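Local coordinates for universal stress protein (Pseudomonas aeruginosa UCBPP-PA14, PDB 7MQ5), which is of unknown function but belongs to the universal stress protein family, whose members are generally linked to bacterial survival under stress, at residues A[254-258]-A[259-263]. Residues are numbered along the deposited sequence; the frame is centred on the assembly and turned at random.
Sequences ALIGN and TAEVV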
loop_
_atom_site.group_PDB
_atom_site.type_symbol
_atom_site.label_atom_id
_atom_site.label_comp_id
_atom_site.label_asym_id
_atom_site.label_seq_id
_atom_site.Cartn_x
_atom_site.Cartn_y
_atom_site.Cartn_z
ATOM N N ALA A 254 6.852 12.157 13.273
ATOM C CA ALA A 254 7.278 10.813 12.812
ATOM C C ALA A 254 6.051 9.896 12.761
ATOM O O ALA A 254 5.877 9.054 13.663
ATOM C CB ALA A 254 8.354 10.283 13.724
ATOM N N LEU A 255 5.257 10.026 11.700
ATOM C CA LEU A 255 3.948 9.321 11.638
ATOM C C LEU A 255 4.036 7.951 10.961
ATOM O O LEU A 255 3.067 7.204 11.054
ATOM C CB LEU A 255 2.938 10.237 10.943
ATOM C CG LEU A 255 3.170 10.530 9.462
ATOM C CD1 LEU A 255 2.572 9.444 8.571
ATOM C CD2 LEU A 255 2.563 11.886 9.105
ATOM N N ILE A 256 5.150 7.606 10.333
ATOM C CA ILE A 256 5.225 6.260 9.690
ATOM C C ILE A 256 5.480 5.199 10.776
ATOM O O ILE A 256 4.761 4.173 10.809
ATOM C CB ILE A 256 6.301 6.228 8.590
ATOM C CG1 ILE A 256 5.974 7.168 7.426
ATOM C CG2 ILE A 256 6.527 4.803 8.121
ATOM C CD1 ILE A 256 4.811 6.754 6.599
ATOM N N GLY A 257 6.439 5.467 11.657
ATOM C CA GLY A 257 6.791 4.522 12.731
ATOM C C GLY A 257 7.940 3.618 12.335
ATOM O O GLY A 257 8.094 3.322 11.146
ATOM N N ASN A 258 8.653 3.086 13.325
ATOM C CA ASN A 258 9.845 2.257 13.019
ATOM C C ASN A 258 9.481 0.978 12.263
ATOM O O ASN A 258 10.228 0.606 11.340
ATOM C CB ASN A 258 10.609 1.859 14.278
ATOM C CG ASN A 258 11.873 1.089 13.953
ATOM O OD1 ASN A 258 12.830 1.659 13.428
ATOM N ND2 ASN A 258 11.886 -0.202 14.260
ATOM N N THR A 259 8.405 0.292 12.648
ATOM C CA THR A 259 8.124 -0.998 11.966
ATOM C C THR A 259 7.914 -0.748 10.474
ATOM O O THR A 259 8.554 -1.424 9.654
ATOM C CB THR A 259 6.923 -1.735 12.575
ATOM O OG1 THR A 259 7.279 -2.088 13.913
ATOM C CG2 THR A 259 6.535 -2.981 11.808
ATOM N N ALA A 260 7.032 0.186 10.138
ATOM C CA ALA A 260 6.753 0.425 8.708
ATOM C C ALA A 260 8.005 0.957 8.001
ATOM O O ALA A 260 8.212 0.581 6.840
ATOM C CB ALA A 260 5.559 1.343 8.550
ATOM N N GLU A 261 8.822 1.773 8.672
ATOM C CA GLU A 261 10.055 2.290 8.018
ATOM C C GLU A 261 10.953 1.119 7.608
ATOM O O GLU A 261 11.370 1.028 6.432
ATOM C CB GLU A 261 10.817 3.219 8.961
ATOM C CG GLU A 261 10.175 4.582 9.129
ATOM C CD GLU A 261 10.928 5.506 10.069
ATOM O OE1 GLU A 261 11.853 5.028 10.756
ATOM O OE2 GLU A 261 10.593 6.701 10.106
ATOM N N VAL A 262 11.218 0.218 8.548
ATOM C CA VAL A 262 12.126 -0.922 8.245
ATOM C C VAL A 262 11.486 -1.843 7.202
ATOM O O VAL A 262 12.164 -2.220 6.239
ATOM C CB VAL A 262 12.488 -1.687 9.531
ATOM C CG1 VAL A 262 13.294 -2.939 9.219
ATOM C CG2 VAL A 262 13.233 -0.797 10.519
ATOM N N VAL A 263 10.219 -2.204 7.382
ATOM C CA VAL A 263 9.557 -3.147 6.438
ATOM C C VAL A 263 9.547 -2.563 5.012
ATOM O O VAL A 263 9.846 -3.292 4.050
ATOM C CB VAL A 263 8.149 -3.481 6.974
ATOM C CG1 VAL A 263 7.291 -4.221 5.970
ATOM C CG2 VAL A 263 8.245 -4.230 8.293
HETATM O O HOH W 1 5.222 1.615 11.885
HETATM O O HOH W 2 8.396 7.659 11.413
HETATM O O HOH W 3 9.531 -1.653 15.293
#
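Ile256 lays its CG2 methyl against the CB of Ala260, 3.6 Å away, and against the CG of Glu261, at the N-terminus of helix 258-264 in the Rossmann-like fold of universal stress proteins. A chi1 of -64° sets CG1 beside the backbone N and leaves CG2 anti to it, which turns the CG2 branch to the first turn, while the CG1 arm leads away from it; the buried side chain also touches Thr245, just past strand 240-244. Gly257 is the N-cap. At its backbone angles a CB would be jammed against the carbonyl oxygen of Ile256, so glycine suits the bend into the helix. Its own carbonyl starts the helical hydrogen bonding: Gly257 O accepts from Glu261 N at 3.0 Å, and Asn258 O from Val262 N. Glu261 crosses Ile256 at a slant and turns back over the cap: its CG sits beside the backbone N (chi1 -74°) and the chain runs extended to the carboxylate, where water 2 donates to OE2 and accepts from Gly257 N at 2.9 Å. This water links the Glu261 carboxylate to the N-cap amide; the helix N-terminus would probably favour the negative charge. Water 1 bridges in the same manner, donating to Ile256 O and accepting from the amide of Ala260. On the flank of the helix that meets helix 225-236, Thr259 rests on Ala225 and Ile229, and Val262 on Asp226. The Asn258 amide leans over the CG2 methyl of Val262, with OD1 3.8 Å from it, and ND2 donates to water 3, which lies 2.7 Å from Thr259 OG1.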